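Local coordinates for putative Vgr protein (Escherichia coli, PDB 3WIT) that probably helps form the trimeric membrane-puncturing spike of a type VI secretion system, to which this C-terminal fragment contributes a triple-stranded beta-helix, at residues E29-L32 against S37-A40; I46-G51 against I56-D61. All coordinates share one frame; numbering follows the deposited sequence.

How the interactions relate
Interaction 1 (29-32 with 37-40) and interaction 2 (46-51 with 56-61) are successive hairpins of one meandering antiparallel sheet, closed one after the other along the chain. Their centres lie about 10 Å apart, and the inner strands, 37-42 and 45-50, are themselves neighbours. Backbone bonds join the two contacts there: Lys38 N is 2.8 Å from Gln49 O, and Ala40 N is 2.9 Å from Gln47 O. On the apolar face Ile39 CG1 meets Leu48 CD2 at 3.8 Å, so the hydrophobic rows of both hairpins merge. Both contacts also touch the other two subunits, as expected where three chains wind round one axis in a triple-stranded beta-helix.

Interaction 1 of 2, residues E29-L32 against S37-A40; sequences EIML and SKIA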
ATOM      1  N   GLU A  29      -0.943  -5.905  16.503  1.00 36.65           N
ATOM      2  CA  GLU A  29      -0.257  -5.065  15.541  1.00 34.10           C
ATOM      3  C   GLU A  29       0.581  -5.952  14.658  1.00 31.44           C
ATOM      4  O   GLU A  29       1.079  -6.971  15.142  1.00 34.75           O
ATOM      5  CB  GLU A  29       0.642  -4.112  16.310  1.00 42.85           C
ATOM      6  CG  GLU A  29       1.448  -3.180  15.450  1.00 54.69           C
ATOM      7  CD  GLU A  29       2.093  -2.073  16.281  1.00 73.19           C
ATOM      8  OE1 GLU A  29       2.745  -1.171  15.688  1.00 78.62           O
ATOM      9  OE2 GLU A  29       1.937  -2.115  17.528  1.00 73.92           O
ATOM     10  N   ILE A  30       0.715  -5.584  13.388  1.00 33.01           N
ATOM     11  CA  ILE A  30       1.729  -6.196  12.515  1.00 31.69           C
ATOM     12  C   ILE A  30       2.589  -5.028  12.054  1.00 38.02           C
ATOM     13  O   ILE A  30       2.047  -3.974  11.679  1.00 36.82           O
ATOM     14  CB  ILE A  30       1.081  -6.836  11.289  1.00 32.78           C
ATOM     15  CG1 ILE A  30       0.354  -8.101  11.688  1.00 33.01           C
ATOM     16  CG2 ILE A  30       2.158  -7.154  10.202  1.00 34.16           C
ATOM     17  CD1 ILE A  30      -0.622  -8.612  10.628  1.00 36.12           C
HETATM   18  N   MSE A  31       3.911  -5.171  12.121  1.00 30.82           N
HETATM   19  CA  MSE A  31       4.807  -4.099  11.671  1.00 36.00           C
HETATM   20  C   MSE A  31       5.895  -4.643  10.743  1.00 38.12           C
HETATM   21  O   MSE A  31       6.530  -5.653  11.053  1.00 37.42           O
HETATM   22  CB  MSE A  31       5.461  -3.433  12.891  1.00 41.40           C
HETATM   23  CG  MSE A  31       6.675  -2.591  12.574  1.00 44.97           C
HETATM   24 SE   MSE A  31       6.099  -0.887  11.873  0.56 47.00          SE
HETATM   25  CE  MSE A  31       5.705  -0.039  13.573  1.00 55.35           C
ATOM     26  N   LEU A  32       6.124  -3.967   9.621  1.00 30.89           N
ATOM     27  CA  LEU A  32       7.247  -4.293   8.742  1.00 32.50           C
ATOM     28  C   LEU A  32       8.037  -2.998   8.614  1.00 35.38           C
ATOM     29  O   LEU A  32       7.498  -1.994   8.175  1.00 36.40           O
ATOM     30  CB  LEU A  32       6.751  -4.672   7.363  1.00 31.54           C
ATOM     31  CG  LEU A  32       5.787  -5.849   7.286  1.00 37.16           C
ATOM     32  CD1 LEU A  32       5.326  -6.067   5.841  1.00 37.28           C
ATOM     33  CD2 LEU A  32       6.537  -7.040   7.812  1.00 33.38           C
ATOM     34  N   SER A  37      11.353   3.243   6.326  1.00 37.29           N
ATOM     35  CA  SER A  37      10.231   2.742   5.541  1.00 33.64           C
ATOM     36  C   SER A  37       9.451   1.737   6.377  1.00 34.60           C
ATOM     37  O   SER A  37      10.027   0.758   6.871  1.00 37.83           O
ATOM     38  CB  SER A  37      10.741   2.077   4.262  1.00 34.38           C
ATOM     39  OG  SER A  37      11.841   2.803   3.718  1.00 40.77           O
ATOM     40  N   LYS A  38       8.153   1.975   6.545  1.00 33.21           N
ATOM     41  CA  LYS A  38       7.345   1.159   7.460  1.00 33.46           C
ATOM     42  C   LYS A  38       5.974   0.914   6.904  1.00 34.24           C
ATOM     43  O   LYS A  38       5.388   1.798   6.272  1.00 34.82           O
ATOM     44  CB  LYS A  38       7.171   1.877   8.804  1.00 34.83           C
ATOM     45  CG  LYS A  38       8.432   2.192   9.542  1.00 51.69           C
ATOM     46  CD  LYS A  38       8.072   2.731  10.927  1.00 58.06           C
ATOM     47  CE  LYS A  38       9.289   2.840  11.825  1.00 68.42           C
ATOM     48  NZ  LYS A  38      10.315   3.772  11.281  1.00 71.70           N
ATOM     49  N   ILE A  39       5.460  -0.293   7.145  1.00 33.52           N
ATOM     50  CA  ILE A  39       4.050  -0.604   6.970  1.00 32.64           C
ATOM     51  C   ILE A  39       3.549  -1.149   8.315  1.00 38.32           C
ATOM     52  O   ILE A  39       4.165  -2.066   8.893  1.00 34.17           O
ATOM     53  CB  ILE A  39       3.803  -1.656   5.881  1.00 35.52           C
ATOM     54  CG1 ILE A  39       4.170  -1.114   4.507  1.00 31.15           C
ATOM     55  CG2 ILE A  39       2.316  -2.053   5.860  1.00 33.46           C
ATOM     56  CD1 ILE A  39       4.155  -2.189   3.389  1.00 33.11           C
ATOM     57  N   ALA A  40       2.477  -0.561   8.848  1.00 34.92           N
ATOM     58  CA  ALA A  40       1.903  -1.023  10.123  1.00 33.60           C
ATOM     59  C   ALA A  40       0.419  -1.290   9.969  1.00 34.88           C
ATOM     60  O   ALA A  40      -0.292  -0.519   9.314  1.00 36.53           O
ATOM     61  CB  ALA A  40       2.116   0.013  11.218  1.00 36.21           C
TER
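Ile39 O is approached by three groups of the neighbouring strand. Leu32 N donates to it at 2.8 Å with an almost straight N-H...O angle of 170°. The CA-H of Met31 makes a weaker contact, 3.5 Å from CA to Ile39 O. The selenium of Met31, a selenomethionine here, lies 3.7 Å from Ile39 O. The return bond runs from Ile39 N to Leu32 O, also 2.8 Å, and Lys38 CA adds a CA-H...O contact of 3.2 Å to Leu32 O. Leu32 and Ile39 are thus an antiparallel hydrogen-bonded pair, and Met31 with Ala40 is the adjoining non-hydrogen-bonded one. In the trimeric beta-helix this hairpin shows two unlike faces: Leu32 and Ile39 point inward, where each packs on its own counterpart in the third subunit, while Met31 and Ala40 occupy the outer, partly exposed face. With CG anti to the backbone N (chi1 164°), the Met31 chain then turns about both CB-CG and CG-SE, which lays SE across toward the other strand and 4.1 Å from Ala40 CB. The inward pair meets at the beta carbons, Leu32 CB to Ile39 CB, 4.5 Å. Nearby, Ser37 OG bonds to Thr42 O of the second subunit.

Interaction 2 of 2, residues I46-G51 against I56-D61; sequences IQLQVG and IRLSKD
Ile46 and Leu58 bond to each other twice through their backbones, and Leu48 and Ile56 do the same two residues along. Leu58 N to Ile46 O is the straightest of the four bonds, 2.8 Å with an N-H...O angle of 176°; Ile56 N reaches Leu48 O at 2.8 Å. Between these two hydrogen-bonded pairs sits Gln47 with Arg57, a non-hydrogen-bonded pair whose side chains meet on the outer face. Both chains leave with CG anti to the backbone N (Arg57 chi1 167°), and the arginine then bends twice, about CB-CG and CG-CD, bringing a face of its guanidinium to the oxygen end of the Gln47 amide. Gln47 OE1 points at that face, with Arg57 NH1 3.2 Å away. Because guanidinium N-H bonds lie in its plane, none points well at an oxygen over the face; the angle is too poor for a hydrogen bond, and any attraction is probably electrostatic. The amide and guanidinium planes are 54° apart. Gln47 NE2 does have a bond, 2.9 Å to Gln49 OE1, though it comes from above that carbonyl's plane; it helps set how the Gln47 amide is turned. These polar groups clothe the outside of the triple-stranded beta-helix, while Ile46, Leu48, Ile56 and Leu58 alternate with them to face its interior. There Leu48 CD1 is the branch that reaches across, touching Leu58 CD1 at 4.0 Å and Ile56 CB at 4.2 Å. Leu48 also packs on Leu48 of the third subunit and on Leu58 of the second. Further along the chain, Ser59 OG accepts from Asp61 N in an ST turn.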
ATOM      1  N   ILE A  46      -4.273   0.995   8.457  1.00 33.32           N
ATOM      2  CA  ILE A  46      -2.999   0.638   7.859  1.00 31.34           C
ATOM      3  C   ILE A  46      -2.248   1.920   7.562  1.00 39.48           C
ATOM      4  O   ILE A  46      -2.829   2.895   7.074  1.00 35.69           O
ATOM      5  CB  ILE A  46      -3.208  -0.145   6.547  1.00 30.04           C
ATOM      6  CG1 ILE A  46      -4.022  -1.415   6.824  1.00 34.16           C
ATOM      7  CG2 ILE A  46      -1.850  -0.418   5.857  1.00 35.14           C
ATOM      8  CD1 ILE A  46      -4.367  -2.276   5.548  1.00 38.06           C
ATOM      9  N   GLN A  47      -0.970   1.952   7.901  1.00 33.41           N
ATOM     10  CA  GLN A  47      -0.151   3.105   7.498  1.00 30.39           C
ATOM     11  C   GLN A  47       1.105   2.635   6.781  1.00 36.56           C
ATOM     12  O   GLN A  47       1.786   1.728   7.254  1.00 35.00           O
ATOM     13  CB  GLN A  47       0.216   3.938   8.714  1.00 33.93           C
ATOM     14  CG  GLN A  47       1.006   5.184   8.366  1.00 36.72           C
ATOM     15  CD  GLN A  47       0.829   6.243   9.399  1.00 50.81           C
ATOM     16  OE1 GLN A  47      -0.291   6.576   9.771  1.00 56.23           O
ATOM     17  NE2 GLN A  47       1.932   6.763   9.904  1.00 50.41           N
ATOM     18  N   LEU A  48       1.391   3.251   5.633  1.00 31.65           N
ATOM     19  CA  LEU A  48       2.614   3.030   4.897  1.00 33.80           C
ATOM     20  C   LEU A  48       3.332   4.361   4.865  1.00 37.71           C
ATOM     21  O   LEU A  48       2.722   5.384   4.531  1.00 36.38           O
ATOM     22  CB  LEU A  48       2.295   2.565   3.470  1.00 28.97           C
ATOM     23  CG  LEU A  48       1.365   1.351   3.267  1.00 30.21           C
ATOM     24  CD1 LEU A  48      -0.100   1.740   3.101  1.00 32.20           C
ATOM     25  CD2 LEU A  48       1.796   0.548   2.033  1.00 35.18           C
ATOM     26  N   GLN A  49       4.617   4.373   5.218  1.00 35.82           N
ATOM     27  CA  GLN A  49       5.349   5.631   5.228  1.00 31.60           C
ATOM     28  C   GLN A  49       6.804   5.446   4.969  1.00 36.52           C
ATOM     29  O   GLN A  49       7.381   4.380   5.234  1.00 37.13           O
ATOM     30  CB  GLN A  49       5.201   6.355   6.558  1.00 38.88           C
ATOM     31  CG  GLN A  49       5.657   5.554   7.726  1.00 47.79           C
ATOM     32  CD  GLN A  49       5.295   6.236   9.025  1.00 60.47           C
ATOM     33  OE1 GLN A  49       4.621   5.653   9.877  1.00 63.50           O
ATOM     34  NE2 GLN A  49       5.715   7.494   9.174  1.00 57.69           N
ATOM     35  N   VAL A  50       7.408   6.514   4.468  1.00 35.22           N
ATOM     36  CA  VAL A  50       8.834   6.543   4.209  1.00 30.30           C
ATOM     37  C   VAL A  50       9.315   7.902   4.660  1.00 37.03           C
ATOM     38  O   VAL A  50       8.890   8.942   4.131  1.00 42.07           O
ATOM     39  CB  VAL A  50       9.167   6.358   2.735  1.00 31.11           C
ATOM     40  CG1 VAL A  50      10.663   6.417   2.546  1.00 38.62           C
ATOM     41  CG2 VAL A  50       8.601   5.004   2.219  1.00 37.21           C
ATOM     42  N   GLY A  51      10.198   7.902   5.643  1.00 36.74           N
ATOM     43  CA  GLY A  51      10.695   9.159   6.208  1.00 43.74           C
ATOM     44  C   GLY A  51       9.540   9.858   6.898  1.00 46.38           C
ATOM     45  O   GLY A  51       8.529   9.228   7.236  1.00 47.84           O
ATOM     46  N   ILE A  56       0.849   7.074   3.307  1.00 35.14           N
ATOM     47  CA  ILE A  56      -0.501   6.669   2.940  1.00 32.81           C
ATOM     48  C   ILE A  56      -1.139   6.043   4.167  1.00 39.14           C
ATOM     49  O   ILE A  56      -0.608   5.081   4.728  1.00 34.91           O
ATOM     50  CB  ILE A  56      -0.503   5.664   1.795  1.00 31.13           C
ATOM     51  CG1 ILE A  56       0.093   6.316   0.550  1.00 32.52           C
ATOM     52  CG2 ILE A  56      -1.936   5.150   1.522  1.00 35.60           C
ATOM     53  CD1 ILE A  56       0.295   5.370  -0.595  1.00 35.97           C
ATOM     54  N   ARG A  57      -2.253   6.610   4.607  1.00 35.25           N
ATOM     55  CA  ARG A  57      -2.978   6.062   5.737  1.00 34.11           C
ATOM     56  C   ARG A  57      -4.381   5.628   5.310  1.00 38.68           C
ATOM     57  O   ARG A  57      -5.106   6.374   4.642  1.00 35.34           O
ATOM     58  CB  ARG A  57      -3.080   7.107   6.840  1.00 34.80           C
ATOM     59  CG  ARG A  57      -4.086   6.705   7.882  1.00 54.15           C
ATOM     60  CD  ARG A  57      -3.429   6.119   9.107  1.00 70.37           C
ATOM     61  NE  ARG A  57      -3.742   6.937  10.276  1.00 81.77           N
ATOM     62  CZ  ARG A  57      -3.317   8.188  10.448  1.00 88.39           C
ATOM     63  NH1 ARG A  57      -2.548   8.770   9.525  1.00 86.20           N
ATOM     64  NH2 ARG A  57      -3.662   8.862  11.547  1.00 90.01           N
ATOM     65  N   LEU A  58      -4.760   4.423   5.705  1.00 35.40           N
ATOM     66  CA  LEU A  58      -6.098   3.906   5.465  1.00 31.90           C
ATOM     67  C   LEU A  58      -6.777   3.686   6.804  1.00 35.83           C
ATOM     68  O   LEU A  58      -6.185   3.070   7.715  1.00 34.43           O
ATOM     69  CB  LEU A  58      -5.994   2.558   4.734  1.00 30.38           C
ATOM     70  CG  LEU A  58      -5.501   2.513   3.280  1.00 33.19           C
ATOM     71  CD1 LEU A  58      -3.998   2.592   3.177  1.00 36.20           C
ATOM     72  CD2 LEU A  58      -5.999   1.202   2.651  1.00 37.07           C
ATOM     73  N   SER A  59      -8.013   4.156   6.930  1.00 33.47           N
ATOM     74  CA  SER A  59      -8.776   3.975   8.161  1.00 37.99           C
ATOM     75  C   SER A  59     -10.161   3.569   7.735  1.00 39.72           C
ATOM     76  O   SER A  59     -10.450   3.550   6.544  1.00 38.97           O
ATOM     77  CB  SER A  59      -8.866   5.283   8.909  1.00 42.50           C
ATOM     78  OG  SER A  59      -9.892   6.094   8.351  1.00 43.81           O
ATOM     79  N   LYS A  60     -11.030   3.291   8.696  1.00 39.55           N
ATOM     80  CA  LYS A  60     -12.411   2.905   8.401  1.00 40.93           C
ATOM     81  C   LYS A  60     -13.143   3.970   7.584  1.00 42.50           C
ATOM     82  O   LYS A  60     -14.068   3.662   6.828  1.00 46.39           O
ATOM     83  CB  LYS A  60     -13.178   2.654   9.703  1.00 53.42           C
ATOM     84  CG  LYS A  60     -13.500   1.184   9.959  1.00 73.65           C
ATOM     85  CD  LYS A  60     -13.258   0.771  11.426  1.00 80.80           C
ATOM     86  CE  LYS A  60     -12.107  -0.248  11.560  1.00 79.89           C
ATOM     87  NZ  LYS A  60     -11.175   0.056  12.699  1.00 74.85           N
ATOM     88  N   ASP A  61     -12.736   5.225   7.764  1.00 41.96           N
ATOM     89  CA  ASP A  61     -13.444   6.362   7.192  1.00 45.17           C
ATOM     90  C   ASP A  61     -12.846   6.891   5.881  1.00 37.00           C
ATOM     91  O   ASP A  61     -13.482   7.690   5.177  1.00 43.72           O
ATOM     92  CB  ASP A  61     -13.497   7.493   8.201  1.00 56.97           C
ATOM     93  CG  ASP A  61     -14.269   7.119   9.450  1.00 69.19           C
ATOM     94  OD1 ASP A  61     -15.302   6.413   9.337  1.00 70.44           O
ATOM     95  OD2 ASP A  61     -13.836   7.531  10.545  1.00 75.19           O
TER